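Local coordinates for phospholethanolamine N-methyltransferase 2 (Haemonchus contortus, PDB 4KRI), which probably catalyses the S-adenosylmethionine-dependent methylation of phosphomonomethylethanolamine and its dimethyl product on the way to phosphocholine in a parasitic nematode, at residues K85-T88 with A89-S93; L67-N70 with Q71-E75. All coordinates share one frame; numbering follows the deposited sequence.

Contact 1 of 2, residues K85-T88 with A89-S93; sequences KFIT and AALRS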
ATOM      1  N   LYS A  85     -15.358   1.114 -22.751  1.00 35.24           N
ATOM      2  CA  LYS A  85     -16.289   0.057 -23.134  1.00 30.52           C
ATOM      3  C   LYS A  85     -16.157  -1.156 -22.218  1.00 32.49           C
ATOM      4  O   LYS A  85     -17.159  -1.744 -21.814  1.00 31.26           O
ATOM      5  CB  LYS A  85     -16.109  -0.345 -24.604  1.00 32.86           C
ATOM      6  CG  LYS A  85     -17.056   0.380 -25.528  1.00 45.72           C
ATOM      7  CD  LYS A  85     -16.549   0.388 -26.956  1.00 56.21           C
ATOM      8  CE  LYS A  85     -17.494   1.175 -27.852  1.00 66.30           C
ATOM      9  NZ  LYS A  85     -18.869   0.587 -27.830  1.00 72.46           N
ATOM     10  N   PHE A  86     -14.923  -1.516 -21.879  1.00 29.08           N
ATOM     11  CA  PHE A  86     -14.699  -2.659 -21.001  1.00 32.90           C
ATOM     12  C   PHE A  86     -15.217  -2.405 -19.596  1.00 31.50           C
ATOM     13  O   PHE A  86     -15.880  -3.258 -19.018  1.00 26.86           O
ATOM     14  CB  PHE A  86     -13.218  -3.039 -20.911  1.00 27.61           C
ATOM     15  CG  PHE A  86     -12.902  -3.888 -19.713  1.00 26.57           C
ATOM     16  CD1 PHE A  86     -13.246  -5.232 -19.691  1.00 26.56           C
ATOM     17  CD2 PHE A  86     -12.295  -3.340 -18.595  1.00 26.98           C
ATOM     18  CE1 PHE A  86     -12.977  -6.019 -18.575  1.00 27.89           C
ATOM     19  CE2 PHE A  86     -12.026  -4.118 -17.479  1.00 29.68           C
ATOM     20  CZ  PHE A  86     -12.362  -5.464 -17.474  1.00 28.67           C
ATOM     21  N   ILE A  87     -14.891  -1.250 -19.026  1.00 25.68           N
ATOM     22  CA  ILE A  87     -15.318  -0.981 -17.650  1.00 24.10           C
ATOM     23  C   ILE A  87     -16.834  -0.966 -17.584  1.00 27.09           C
ATOM     24  O   ILE A  87     -17.431  -1.484 -16.636  1.00 27.01           O
ATOM     25  CB  ILE A  87     -14.764   0.342 -17.122  1.00 27.24           C
ATOM     26  CG1 ILE A  87     -13.238   0.312 -17.168  1.00 24.77           C
ATOM     27  CG2 ILE A  87     -15.239   0.580 -15.696  1.00 27.61           C
ATOM     28  CD1 ILE A  87     -12.583   1.646 -16.845  1.00 27.56           C
ATOM     29  N   THR A  88     -17.446  -0.377 -18.605  1.00 26.13           N
ATOM     30  CA  THR A  88     -18.895  -0.350 -18.722  1.00 28.33           C
ATOM     31  C   THR A  88     -19.464  -1.763 -18.762  1.00 27.46           C
ATOM     32  O   THR A  88     -20.388  -2.084 -18.014  1.00 27.34           O
ATOM     33  CB  THR A  88     -19.330   0.420 -19.975  1.00 29.04           C
ATOM     34  OG1 THR A  88     -18.883   1.776 -19.859  1.00 30.40           O
ATOM     35  CG2 THR A  88     -20.843   0.402 -20.121  1.00 28.95           C
ATOM     36  N   ALA A  89     -18.892  -2.614 -19.604  1.00 26.91           N
ATOM     37  CA  ALA A  89     -19.408  -3.973 -19.772  1.00 27.47           C
ATOM     38  C   ALA A  89     -19.176  -4.784 -18.502  1.00 25.65           C
ATOM     39  O   ALA A  89     -20.005  -5.604 -18.113  1.00 28.47           O
ATOM     40  CB  ALA A  89     -18.752  -4.652 -20.972  1.00 29.96           C
ATOM     41  N   ALA A  90     -18.039  -4.557 -17.854  1.00 22.75           N
ATOM     42  CA  ALA A  90     -17.740  -5.259 -16.610  1.00 22.49           C
ATOM     43  C   ALA A  90     -18.748  -4.904 -15.520  1.00 25.88           C
ATOM     44  O   ALA A  90     -19.267  -5.787 -14.840  1.00 24.72           O
ATOM     45  CB  ALA A  90     -16.316  -4.957 -16.153  1.00 23.73           C
ATOM     46  N   LEU A  91     -19.035  -3.613 -15.368  1.00 22.34           N
ATOM     47  CA  LEU A  91     -20.026  -3.155 -14.396  1.00 23.68           C
ATOM     48  C   LEU A  91     -21.414  -3.707 -14.692  1.00 25.41           C
ATOM     49  O   LEU A  91     -22.127  -4.123 -13.775  1.00 26.25           O
ATOM     50  CB  LEU A  91     -20.064  -1.624 -14.344  1.00 26.17           C
ATOM     51  CG  LEU A  91     -18.882  -0.996 -13.594  1.00 24.68           C
ATOM     52  CD1 LEU A  91     -18.816   0.507 -13.855  1.00 27.57           C
ATOM     53  CD2 LEU A  91     -19.000  -1.252 -12.092  1.00 22.42           C
ATOM     54  N   ARG A  92     -21.810  -3.723 -15.961  1.00 25.86           N
ATOM     55  CA  ARG A  92     -23.128  -4.258 -16.289  1.00 25.20           C
ATOM     56  C   ARG A  92     -23.245  -5.749 -15.966  1.00 29.67           C
ATOM     57  O   ARG A  92     -24.307  -6.220 -15.564  1.00 29.21           O
ATOM     58  CB  ARG A  92     -23.487  -3.987 -17.756  1.00 25.65           C
ATOM     59  CG  ARG A  92     -23.783  -2.521 -18.027  1.00 28.82           C
ATOM     60  CD  ARG A  92     -24.167  -2.271 -19.484  1.00 35.25           C
ATOM     61  NE  ARG A  92     -24.327  -0.840 -19.739  1.00 54.27           N
ATOM     62  CZ  ARG A  92     -24.281  -0.271 -20.943  1.00 60.98           C
ATOM     63  NH1 ARG A  92     -24.075  -1.007 -22.030  1.00 59.78           N
ATOM     64  NH2 ARG A  92     -24.436   1.046 -21.055  1.00 58.61           N
ATOM     65  N   SER A  93     -22.148  -6.488 -16.114  1.00 22.58           N
ATOM     66  CA  SER A  93     -22.201  -7.939 -15.958  1.00 23.46           C
ATOM     67  C   SER A  93     -22.267  -8.372 -14.496  1.00 27.97           C
ATOM     68  O   SER A  93     -22.712  -9.486 -14.194  1.00 25.95           O
ATOM     69  CB  SER A  93     -20.975  -8.585 -16.599  1.00 23.96           C
ATOM     70  OG  SER A  93     -19.868  -8.493 -15.713  1.00 31.88           O
TER
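Thr-88 and Arg-92, one helical turn apart, meet through both backbone and side chain. The carbonyl Thr-88 O accepts Arg-92 N at 3.0 Å, and the methyl Thr-88 CG2 sits over the centre of the guanidinium face, 3.6 Å from Arg-92 CZ. Thr-88 has CG2 anti to its N and OG1 anti to its carbonyl carbon (chi1 -62°), which turns the methyl to the arginine and the hydroxyl back to Asp-84 O, with which OG1 is hydrogen-bonded. Three more i to i+4 bonds precede this one: Ala-89 N to Lys-85 O, Ala-90 N to Phe-86 O at 2.8 Å, and Leu-91 N to Ile-87 O, the straightest at 166°. At the C-terminal end Ser-93 OG gives its proton to Ala-90 O at 2.9 Å, while Ser-93 N is bonded to Ala-89 O; Leu-91 O is taken by Lys-163 NZ. On the buried flank Ala-90 CB lies above one face of the Phe-86 ring, offset toward its rim, and Ile-87 CG2 runs beside Leu-91 CD1 at 4.0 Å. The i to i+4 series marks an alpha-helix; its apolar flank and exposed Lys-85 and Arg-92 make it amphipathic, packed on strands 64-70, 127-129 and 132-143.

Contact 2 of 2, residues L67-N70 with Q71-E75; sequences LIVN and QALDE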
ATOM      1  N   LEU A  67     -16.173 -11.688 -11.661  1.00 18.21           N
ATOM      2  CA  LEU A  67     -15.704 -11.658 -13.025  1.00 20.62           C
ATOM      3  C   LEU A  67     -14.188 -11.658 -12.954  1.00 23.67           C
ATOM      4  O   LEU A  67     -13.589 -10.764 -12.342  1.00 24.73           O
ATOM      5  CB  LEU A  67     -16.177 -10.366 -13.688  1.00 20.67           C
ATOM      6  CG  LEU A  67     -15.655 -10.124 -15.104  1.00 22.28           C
ATOM      7  CD1 LEU A  67     -16.083 -11.239 -16.059  1.00 22.49           C
ATOM      8  CD2 LEU A  67     -16.151  -8.780 -15.589  1.00 25.97           C
ATOM      9  N   ILE A  68     -13.568 -12.664 -13.562  1.00 22.86           N
ATOM     10  CA  ILE A  68     -12.115 -12.772 -13.576  1.00 19.92           C
ATOM     11  C   ILE A  68     -11.636 -12.462 -14.979  1.00 25.76           C
ATOM     12  O   ILE A  68     -12.042 -13.119 -15.930  1.00 25.32           O
ATOM     13  CB  ILE A  68     -11.680 -14.196 -13.195  1.00 22.86           C
ATOM     14  CG1 ILE A  68     -12.273 -14.562 -11.825  1.00 28.42           C
ATOM     15  CG2 ILE A  68     -10.167 -14.302 -13.159  1.00 26.40           C
ATOM     16  CD1 ILE A  68     -12.139 -16.020 -11.480  1.00 38.57           C
ATOM     17  N   VAL A  69     -10.783 -11.449 -15.110  1.00 18.52           N
ATOM     18  CA  VAL A  69     -10.328 -11.011 -16.420  1.00 21.44           C
ATOM     19  C   VAL A  69      -8.826 -11.196 -16.457  1.00 25.28           C
ATOM     20  O   VAL A  69      -8.096 -10.562 -15.695  1.00 26.92           O
ATOM     21  CB  VAL A  69     -10.685  -9.534 -16.678  1.00 24.60           C
ATOM     22  CG1 VAL A  69     -10.206  -9.083 -18.060  1.00 26.89           C
ATOM     23  CG2 VAL A  69     -12.185  -9.339 -16.572  1.00 27.08           C
ATOM     24  N   ASN A  70      -8.359 -12.066 -17.341  1.00 25.33           N
ATOM     25  CA  ASN A  70      -6.969 -12.488 -17.296  1.00 22.75           C
ATOM     26  C   ASN A  70      -6.235 -12.259 -18.622  1.00 24.04           C
ATOM     27  O   ASN A  70      -6.511 -12.930 -19.614  1.00 24.76           O
ATOM     28  CB  ASN A  70      -6.901 -13.973 -16.913  1.00 27.19           C
ATOM     29  CG  ASN A  70      -5.487 -14.442 -16.655  1.00 27.90           C
ATOM     30  OD1 ASN A  70      -4.641 -13.668 -16.199  1.00 28.35           O
ATOM     31  ND2 ASN A  70      -5.219 -15.705 -16.938  1.00 32.46           N
ATOM     32  N   GLN A  71      -5.326 -11.283 -18.627  1.00 24.73           N
ATOM     33  CA  GLN A  71      -4.512 -10.962 -19.809  1.00 30.16           C
ATOM     34  C   GLN A  71      -5.357 -10.664 -21.043  1.00 28.54           C
ATOM     35  O   GLN A  71      -5.047 -11.119 -22.143  1.00 32.07           O
ATOM     36  CB  GLN A  71      -3.517 -12.085 -20.108  1.00 34.25           C
ATOM     37  CG  GLN A  71      -2.488 -12.299 -18.999  1.00 38.51           C
ATOM     38  CD  GLN A  71      -1.318 -11.293 -19.018  1.00 45.66           C
ATOM     39  OE1 GLN A  71      -1.505 -10.060 -19.075  1.00 34.00           O
ATOM     40  NE2 GLN A  71      -0.096 -11.832 -18.950  1.00 35.09           N
ATOM     41  N   ALA A  72      -6.408  -9.876 -20.855  1.00 27.81           N
ATOM     42  CA  ALA A  72      -7.378  -9.639 -21.921  1.00 30.17           C
ATOM     43  C   ALA A  72      -7.399  -8.191 -22.396  1.00 30.33           C
ATOM     44  O   ALA A  72      -8.118  -7.857 -23.344  1.00 35.74           O
ATOM     45  CB  ALA A  72      -8.770 -10.059 -21.453  1.00 25.02           C
ATOM     46  N   LEU A  73      -6.614  -7.333 -21.751  1.00 28.11           N
ATOM     47  CA  LEU A  73      -6.752  -5.895 -21.959  1.00 24.24           C
ATOM     48  C   LEU A  73      -5.561  -5.210 -22.628  1.00 31.82           C
ATOM     49  O   LEU A  73      -5.355  -4.018 -22.416  1.00 32.59           O
ATOM     50  CB  LEU A  73      -7.036  -5.191 -20.629  1.00 26.54           C
ATOM     51  CG  LEU A  73      -8.292  -5.628 -19.882  1.00 35.16           C
ATOM     52  CD1 LEU A  73      -8.624  -4.626 -18.786  1.00 38.51           C
ATOM     53  CD2 LEU A  73      -9.454  -5.786 -20.842  1.00 31.89           C
ATOM     54  N   ASP A  74      -4.786  -5.946 -23.422  1.00 29.50           N
ATOM     55  CA  ASP A  74      -3.628  -5.356 -24.110  1.00 37.49           C
ATOM     56  C   ASP A  74      -4.010  -4.117 -24.920  1.00 36.94           C
ATOM     57  O   ASP A  74      -3.306  -3.112 -24.910  1.00 40.36           O
ATOM     58  CB  ASP A  74      -2.978  -6.373 -25.051  1.00 46.30           C
ATOM     59  CG  ASP A  74      -2.435  -7.584 -24.326  1.00 57.51           C
ATOM     60  OD1 ASP A  74      -2.415  -7.572 -23.077  1.00 59.72           O
ATOM     61  OD2 ASP A  74      -2.018  -8.544 -25.014  1.00 56.37           O
ATOM     62  N   GLU A  75      -5.128  -4.196 -25.630  1.00 39.08           N
ATOM     63  CA  GLU A  75      -5.600  -3.063 -26.418  1.00 41.91           C
ATOM     64  C   GLU A  75      -6.163  -1.953 -25.542  1.00 43.16           C
ATOM     65  O   GLU A  75      -5.866  -0.774 -25.750  1.00 41.87           O
ATOM     66  CB  GLU A  75      -6.674  -3.508 -27.407  1.00 50.14           C
ATOM     67  CG  GLU A  75      -6.145  -4.146 -28.673  1.00 61.16           C
ATOM     68  CD  GLU A  75      -7.216  -4.238 -29.733  1.00 68.75           C
ATOM     69  OE1 GLU A  75      -8.410  -4.163 -29.370  1.00 68.53           O
ATOM     70  OE2 GLU A  75      -6.869  -4.372 -30.925  1.00 75.35           O
TER
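Apolar contact begins at Val-69, whose CG1 touches Ala-72 CB at 3.8 Å and approaches Leu-73 CG at 4.3 Å. With CG1 anti to the backbone N (chi1 -180°), this methyl is directed at the bend, and CG2 is left beside the N. Val-69 and Leu-73 both also pack on Leu-102 of strand 98-105 and on Phe-86 of helix 80-93, so the bend carries the hydrophobic layer beyond the strand end.

The two amides are neighbours in the chain but do not bond to each other. Asn-70 and Gln-71 cross with their amide planes 23° apart, and Asn-70 OD1 lies 3.8 Å from the aliphatic Gln-71 CG. Asn-70 OD1 is also 3.5 Å from Gln-71 N, but the angle is too poor for a hydrogen bond. The amide oxygens are satisfied by strand 98-105: Asn-70 OD1 by Arg-103 NH1, Gln-71 OE1 by the backbone N of Asp-105. Gln-104 serves both ways, its OE1 accepting Leu-73 N and its NE2 donating to Asp-74 OD1.

The change of direction rests on Gln-71, whose left-handed helical angles (55°/44°) follow the extended ones of Asn-70. No hydrogen bond between the two segments closes the bend. This is a strand-to-loop exit at the C-terminal end of a parallel strand, leading on to helix 80-93, as in Rossmann-like alpha/beta folds.

In the fold
Contact 2 closes strand 64-70 and opens the loop that leads to helix 80-93, which carries contact 1; their centres are about 12 Å apart. They share one packed interface, where Leu-67 CD2 meets both Ala-90 CB at 3.9 Å and Ser-93 OG at 3.7 Å. Contact 2 is buried, between helix 80-93 and helix 5-18, whereas contact 1 is only partly so, with Lys-85 and Arg-92 exposed. Their chemistry differs accordingly. Residues 85-93 satisfy most of their backbone polar groups internally, while residues 67-75 turn largely to the flanking strands 25-29 and 98-105. Both lie in the N-terminal family region.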